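Local atomic coordinates of protein HIRA (Homo sapiens, PDB entry 5YJE), a protein that works with ASF1A in replication-independent chromatin assembly and is required for repressing histone gene transcription during the cell cycle and for senescence-associated cell cycle exit. Residues 137-140 / 145-148; 154-159 / 163-168; 272-277 / 307-312. All coordinates share one frame; numbering follows the deposited sequence.

Contact 1. Residues 137-140 / 145-148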
# COMPACT_ATOMS: atom_id res chain seq x y z
N THR B 137 23.14 -7.83 0.72
CA THR B 137 23.75 -6.73 0.00
C THR B 137 22.90 -5.47 0.12
O THR B 137 21.69 -5.51 0.34
CB THR B 137 23.94 -7.05 -1.51
OG1 THR B 137 22.67 -7.43 -2.08
CG2 THR B 137 25.00 -8.16 -1.71
N LEU B 138 23.58 -4.34 -0.07
CA LEU B 138 23.00 -3.02 -0.08
C LEU B 138 23.34 -2.33 -1.39
O LEU B 138 24.44 -2.49 -1.92
CB LEU B 138 23.54 -2.14 1.08
CG LEU B 138 23.05 -2.40 2.50
CD1 LEU B 138 23.74 -1.47 3.54
CD2 LEU B 138 21.52 -2.26 2.57
N HIS B 139 22.40 -1.53 -1.89
CA HIS B 139 22.64 -0.64 -3.01
C HIS B 139 22.00 0.71 -2.70
O HIS B 139 20.99 0.77 -1.99
CB HIS B 139 22.04 -1.17 -4.33
CG HIS B 139 22.49 -2.55 -4.69
ND1 HIS B 139 22.15 -3.67 -3.95
CD2 HIS B 139 23.23 -3.00 -5.74
CE1 HIS B 139 22.68 -4.74 -4.51
NE2 HIS B 139 23.33 -4.37 -5.60
N CYS B 140 22.59 1.78 -3.24
CA CYS B 140 21.95 3.09 -3.26
C CYS B 140 22.05 3.72 -4.64
O CYS B 140 23.05 3.57 -5.34
CB CYS B 140 22.55 4.10 -2.26
SG CYS B 140 22.86 3.33 -0.75
N VAL B 145 17.41 3.43 -1.16
CA VAL B 145 18.20 2.42 -0.49
C VAL B 145 17.51 1.09 -0.69
O VAL B 145 16.30 0.97 -0.44
CB VAL B 145 18.37 2.72 1.02
CG1 VAL B 145 19.13 1.58 1.71
CG2 VAL B 145 19.11 4.05 1.21
N MET B 146 18.27 0.11 -1.15
CA MET B 146 17.76 -1.23 -1.43
C MET B 146 18.52 -2.23 -0.56
O MET B 146 19.75 -2.23 -0.53
CB MET B 146 17.92 -1.57 -2.91
CG MET B 146 17.44 -2.97 -3.26
SD MET B 146 17.39 -3.35 -5.04
CE MET B 146 19.08 -3.40 -5.54
N ALA B 147 17.78 -3.06 0.16
CA ALA B 147 18.36 -4.13 0.96
C ALA B 147 17.86 -5.48 0.44
O ALA B 147 16.65 -5.69 0.31
CB ALA B 147 18.01 -3.95 2.44
N LEU B 148 18.80 -6.37 0.14
CA LEU B 148 18.52 -7.77 -0.18
C LEU B 148 18.96 -8.63 1.01
O LEU B 148 20.14 -8.60 1.40
CB LEU B 148 19.27 -8.22 -1.44
CG LEU B 148 18.61 -8.22 -2.83
CD1 LEU B 148 18.45 -6.83 -3.41
CD2 LEU B 148 19.44 -9.05 -3.78
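Thr137 to Cys140 run antiparallel to Val145 to Leu148, 4.8 Å apart at the closest approach of their axes, and the adjoining strands form a β hairpin. Thr137 with Leu148 and His139 with Met146 are the hydrogen-bonded pairs, each closed by two N-H···O=C bonds; the straightest runs from Leu148 N to Thr137 O at 174°. In the intervening non-hydrogen-bonded position Leu138 CA lies 3.4 Å from Met146 O, a CA-H···O contact.

The principal side-chain meeting is that of His139 and Met146, which leave the sheet side by side. Met146 extends from CA through SD, then bends at its last torsion (chi3 69°), and this bend swings the methyl CE over one face of the imidazole. CE sits 3.8 Å from the centroid of the His139 ring, shifted toward the CG–ND1 side, with ND1 its nearest ring atom at 3.5 Å; it is a CH-π contact, while the sulfur stands farther off and oblique. On the same face of the sheet Thr137 OG1 rests 3.5 Å from Leu148 CB. The other face is lighter: Leu138 CD2 meets Ala147 CB at 3.9 Å, and Cys140 SG approaches Val145 CG2.

Strand 184-187 packs against His139, Met146 and Leu148, and strand 105-110 against Leu138, Cys140 and Val145, so the hairpin is held between neighbouring sheets, as in a β-propeller-type blade. The backbone amides thus pair within the sheet, leaving side chains of both faces to meet the neighbouring sheets, and the methyl over the His139 ring uses neither ring nitrogen as donor or acceptor.

Contact 2. Residues 154-159 / 163-168; sequences LSVWDV and VVVVKE
Val156 O receives two backbone N-H groups at once, from Val165 at 2.6 Å and Val166 at 3.0 Å, and both donors come from the same face of its carbonyl plane. One residue of the strand 153-158 thus faces two of its partner, which shifts the register by one between Val156 and Trp157. Val165 takes up the extra residue with a nearly helical psi of -48°, and Val166 then returns the bond, its O accepting Val156 N at 2.9 Å in the carbonyl plane on a lone pair. Beyond the bulge Asp158 N donates a hydrogen bond to Val163 O almost along the C=O axis.

The valines interlock around this point. Val156 spreads its two methyl branches between the bulged pair: CG1, anti to the backbone N (chi1 -178°), meets Val165 CB at 3.8 Å, while CG2 touches Val166 CG2 at 3.7 Å. Val166 CG1 in turn approaches Leu154 CD2. On the other face, Trp157 brings the pyrrole corner of its indole to Val164, with CD1 3.8 Å from Val164 CB, and Ser155 CB lies over one face of the same ring. Ser155 OG takes a weak hydrogen bond from Glu168 N.

A second subunit meets this edge of the sheet: Leu209 O of that subunit accepts the bond of Trp157 NE1, and Val164 makes backbone hydrogen bonds to it. Within the chain, Asp158 forms a salt bridge with Arg161 in the connecting turn. The arrangement is a classic β bulge in a hairpin whose second strand, 163-170, is the outermost, within this chain, of a four-stranded antiparallel sheet, consistent with the β-propeller clan to which the family belongs.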
# COMPACT_ATOMS: atom_id res chain seq x y z
N LEU B 154 13.61 -8.41 -0.82
CA LEU B 154 14.16 -7.20 -1.40
C LEU B 154 13.32 -6.04 -0.91
O LEU B 154 12.08 -6.12 -0.93
CB LEU B 154 14.13 -7.29 -2.94
CG LEU B 154 14.79 -6.20 -3.80
CD1 LEU B 154 15.04 -6.75 -5.20
CD2 LEU B 154 14.00 -4.92 -3.89
N SER B 155 13.97 -4.97 -0.47
CA SER B 155 13.27 -3.78 -0.02
C SER B 155 13.91 -2.55 -0.63
O SER B 155 15.12 -2.50 -0.87
CB SER B 155 13.28 -3.63 1.50
OG SER B 155 12.55 -4.65 2.15
N VAL B 156 13.07 -1.56 -0.92
CA VAL B 156 13.55 -0.28 -1.43
C VAL B 156 12.81 0.81 -0.68
O VAL B 156 11.59 0.77 -0.53
CB VAL B 156 13.34 -0.11 -2.95
CG1 VAL B 156 13.90 1.23 -3.43
CG2 VAL B 156 13.97 -1.27 -3.72
N TRP B 157 13.57 1.76 -0.16
CA TRP B 157 13.02 2.91 0.52
C TRP B 157 13.51 4.17 -0.17
O TRP B 157 14.67 4.24 -0.61
CB TRP B 157 13.41 2.94 1.99
CG TRP B 157 12.89 1.80 2.78
CD1 TRP B 157 11.65 1.69 3.38
CD2 TRP B 157 13.60 0.60 3.12
NE1 TRP B 157 11.55 0.49 4.05
CE2 TRP B 157 12.73 -0.20 3.91
CE3 TRP B 157 14.88 0.13 2.84
CZ2 TRP B 157 13.11 -1.44 4.41
CZ3 TRP B 157 15.26 -1.11 3.33
CH2 TRP B 157 14.39 -1.87 4.11
N ASP B 158 12.61 5.13 -0.29
CA ASP B 158 12.95 6.49 -0.67
C ASP B 158 13.25 7.21 0.64
O ASP B 158 12.34 7.61 1.36
CB ASP B 158 11.78 7.12 -1.43
CG ASP B 158 12.04 8.55 -1.86
OD1 ASP B 158 12.92 9.23 -1.30
OD2 ASP B 158 11.30 9.03 -2.74
N VAL B 159 14.53 7.35 0.99
CA VAL B 159 14.80 7.96 2.29
C VAL B 159 14.55 9.46 2.26
O VAL B 159 14.31 10.07 3.30
CB VAL B 159 16.23 7.67 2.81
CG1 VAL B 159 16.46 6.17 2.92
CG2 VAL B 159 17.25 8.32 1.93
N VAL B 163 9.39 7.08 2.48
CA VAL B 163 8.31 6.15 2.21
C VAL B 163 8.93 4.88 1.65
O VAL B 163 10.01 4.91 1.05
CB VAL B 163 7.26 6.77 1.25
CG1 VAL B 163 7.82 6.90 -0.15
CG2 VAL B 163 5.96 5.97 1.27
N VAL B 164 8.29 3.74 1.91
CA VAL B 164 8.75 2.49 1.31
C VAL B 164 8.40 2.51 -0.17
O VAL B 164 7.34 3.02 -0.56
CB VAL B 164 8.12 1.27 2.01
CG1 VAL B 164 6.58 1.33 1.94
CG2 VAL B 164 8.63 -0.03 1.39
N VAL B 165 9.31 2.02 -1.00
CA VAL B 165 9.04 1.85 -2.41
C VAL B 165 8.72 0.41 -2.74
O VAL B 165 7.72 0.12 -3.40
CB VAL B 165 10.23 2.36 -3.26
CG1 VAL B 165 9.97 2.09 -4.71
CG2 VAL B 165 10.47 3.83 -2.99
N VAL B 166 9.54 -0.52 -2.25
CA VAL B 166 9.30 -1.94 -2.42
C VAL B 166 9.36 -2.59 -1.04
O VAL B 166 10.38 -2.48 -0.34
CB VAL B 166 10.34 -2.59 -3.35
CG1 VAL B 166 10.00 -4.05 -3.56
CG2 VAL B 166 10.42 -1.84 -4.68
N LYS B 167 8.29 -3.28 -0.66
CA LYS B 167 8.13 -3.84 0.68
C LYS B 167 8.41 -5.34 0.65
O LYS B 167 7.52 -6.13 0.33
CB LYS B 167 6.73 -3.55 1.21
CG LYS B 167 6.38 -4.22 2.54
CD LYS B 167 7.23 -3.69 3.67
CE LYS B 167 6.84 -4.30 5.03
NZ LYS B 167 5.45 -3.97 5.45
N GLU B 168 9.63 -5.72 1.02
CA GLU B 168 10.03 -7.12 1.29
C GLU B 168 9.48 -8.12 0.27
O GLU B 168 8.80 -9.09 0.61
CB GLU B 168 9.60 -7.54 2.70
CG GLU B 168 10.51 -7.06 3.83
CD GLU B 168 9.74 -6.50 5.02
OE1 GLU B 168 9.94 -5.31 5.34
OE2 GLU B 168 8.93 -7.25 5.64

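Contact 3. Residues 272-277 / 307-312; sequences TTLAYL and EGFEYR
Leu274 projects from helix 266-286 into the angle between Phe309 and Arg312, and both planar groups turn a face to its CD1 methyl. Over the phenyl ring the methyl sits 3.9 Å from the centroid of Phe309, 25° off the ring normal and displaced toward CE1, a CH-π contact. Leu274 CG adds a looser touch, 4.0 Å from Phe309 CZ. The same CD1 lies above one face of the guanidinium, closest to Arg312 NE at 3.2 Å. Arg312 reaches this place with its chain extended from CG to NE (chi2 173°, chi3 177°). Phe309 stands at the N-cap of helix 310-320, just after the Schellman motif at Gly308 that ends helix 290-307, and Leu304 of that helix touches both Leu274 and Phe309.

Replacing Phe309 with an alanine would probably open a gap on one side of Leu274 CD1 and leave Leu274 held mainly by Arg312 and helix 290-307.

No hydrogen bond crosses the contact. Its hold is dispersive, and with the methyl over a guanidinium face the N-H groups can still point past it, NE in a long, weak ion pair with Glu278 and NH1 in a weak hydrogen bond to Glu89 O of the third subunit.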
# COMPACT_ATOMS: atom_id res chain seq x y z
N THR B 272 4.84 -9.95 -35.34
CA THR B 272 6.00 -9.98 -34.46
C THR B 272 6.56 -8.58 -34.26
O THR B 272 6.96 -8.24 -33.14
CB THR B 272 7.07 -10.92 -34.99
OG1 THR B 272 7.57 -10.43 -36.23
CG2 THR B 272 6.52 -12.33 -35.17
N THR B 273 6.56 -7.76 -35.30
CA THR B 273 7.07 -6.40 -35.17
C THR B 273 6.20 -5.59 -34.20
O THR B 273 6.71 -4.87 -33.34
CB THR B 273 7.14 -5.72 -36.54
OG1 THR B 273 8.10 -6.42 -37.34
CG2 THR B 273 7.58 -4.27 -36.44
N LEU B 274 4.87 -5.72 -34.33
CA LEU B 274 3.95 -5.05 -33.42
C LEU B 274 4.16 -5.51 -31.98
O LEU B 274 4.27 -4.70 -31.06
CB LEU B 274 2.51 -5.32 -33.85
CG LEU B 274 1.62 -4.27 -34.51
CD1 LEU B 274 0.18 -4.68 -34.33
CD2 LEU B 274 1.80 -2.89 -33.97
N ALA B 275 4.21 -6.83 -31.77
CA ALA B 275 4.41 -7.38 -30.44
C ALA B 275 5.72 -6.88 -29.83
O ALA B 275 5.75 -6.46 -28.67
CB ALA B 275 4.39 -8.91 -30.48
N TYR B 276 6.79 -6.88 -30.62
CA TYR B 276 8.07 -6.38 -30.16
C TYR B 276 7.99 -4.92 -29.74
O TYR B 276 8.46 -4.55 -28.65
CB TYR B 276 9.13 -6.55 -31.24
CG TYR B 276 10.43 -5.84 -30.88
CD1 TYR B 276 11.25 -6.33 -29.87
CD2 TYR B 276 10.83 -4.67 -31.54
CE1 TYR B 276 12.44 -5.69 -29.54
CE2 TYR B 276 12.02 -4.03 -31.22
CZ TYR B 276 12.82 -4.56 -30.21
OH TYR B 276 14.00 -3.95 -29.86
N LEU B 277 7.44 -4.06 -30.60
CA LEU B 277 7.44 -2.63 -30.28
C LEU B 277 6.53 -2.32 -29.09
O LEU B 277 6.83 -1.45 -28.28
CB LEU B 277 7.05 -1.81 -31.51
CG LEU B 277 8.08 -1.74 -32.66
CD1 LEU B 277 7.47 -1.13 -33.93
CD2 LEU B 277 9.33 -0.97 -32.26
N GLU B 307 2.13 0.94 -41.49
CA GLU B 307 1.40 -0.27 -41.84
C GLU B 307 -0.10 -0.11 -41.79
O GLU B 307 -0.82 -1.07 -42.11
CB GLU B 307 1.80 -1.42 -40.92
CG GLU B 307 3.28 -1.59 -40.78
CD GLU B 307 3.93 -1.97 -42.09
OE1 GLU B 307 4.87 -1.27 -42.50
OE2 GLU B 307 3.47 -2.96 -42.71
N GLY B 308 -0.60 1.06 -41.39
CA GLY B 308 -2.01 1.35 -41.34
C GLY B 308 -2.78 0.63 -40.26
O GLY B 308 -3.85 0.08 -40.54
N PHE B 309 -2.27 0.62 -39.03
CA PHE B 309 -2.97 -0.01 -37.90
C PHE B 309 -3.94 1.01 -37.31
O PHE B 309 -3.63 1.73 -36.36
CB PHE B 309 -1.99 -0.55 -36.87
CG PHE B 309 -1.32 -1.82 -37.29
CD1 PHE B 309 -1.94 -3.04 -37.07
CD2 PHE B 309 -0.09 -1.80 -37.92
CE1 PHE B 309 -1.33 -4.22 -37.47
CE2 PHE B 309 0.52 -2.98 -38.32
CZ PHE B 309 -0.10 -4.18 -38.10
N GLU B 310 -5.15 1.03 -37.87
CA GLU B 310 -6.13 2.07 -37.61
C GLU B 310 -6.58 2.08 -36.15
O GLU B 310 -6.49 3.11 -35.46
CB GLU B 310 -7.33 1.86 -38.54
CG GLU B 310 -7.53 0.37 -38.86
CD GLU B 310 -8.70 0.06 -39.79
OE1 GLU B 310 -8.89 -1.14 -40.12
OE2 GLU B 310 -9.43 1.01 -40.18
N TYR B 311 -7.09 0.95 -35.67
CA TYR B 311 -7.73 0.91 -34.36
C TYR B 311 -6.72 1.10 -33.23
O TYR B 311 -7.02 1.77 -32.23
CB TYR B 311 -8.49 -0.40 -34.21
CG TYR B 311 -9.54 -0.62 -35.29
CD1 TYR B 311 -10.78 0.00 -35.22
CD2 TYR B 311 -9.28 -1.45 -36.38
CE1 TYR B 311 -11.74 -0.19 -36.19
CE2 TYR B 311 -10.24 -1.65 -37.37
CZ TYR B 311 -11.47 -1.01 -37.27
OH TYR B 311 -12.42 -1.21 -38.25
N ARG B 312 -5.51 0.55 -33.40
CA ARG B 312 -4.46 0.71 -32.40
C ARG B 312 -4.04 2.17 -32.27
O ARG B 312 -3.88 2.68 -31.15
CB ARG B 312 -3.26 -0.18 -32.75
CG ARG B 312 -3.40 -1.64 -32.33
CD ARG B 312 -2.25 -2.47 -32.86
NE ARG B 312 -2.31 -3.86 -32.43
CZ ARG B 312 -3.01 -4.80 -33.06
NH1 ARG B 312 -3.02 -6.05 -32.60
NH2 ARG B 312 -3.71 -4.50 -34.14

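Overall arrangement
In this C-terminal part of HIRA, followed from the N terminus, strand 135-141 turns back on strand 144-149, and contact 1 closes this short hairpin. Contact 2 then closes a second hairpin, between strands 153-158 and 163-170. The two are in series and share one sheet, joined by strands 144-149 and 153-158 through bonds such as Val145 O to Trp157 N, with centres about 10 Å apart. After one further β-sheet the chain becomes largely helical, and contact 3 closes a longer loop through helix 290-307, tying helix 266-286 to the start of helix 310-320. None nests or crosses. Contact 3 lies on the opposite side of the chain's centre, its centre about 39 Å from that of contact 1.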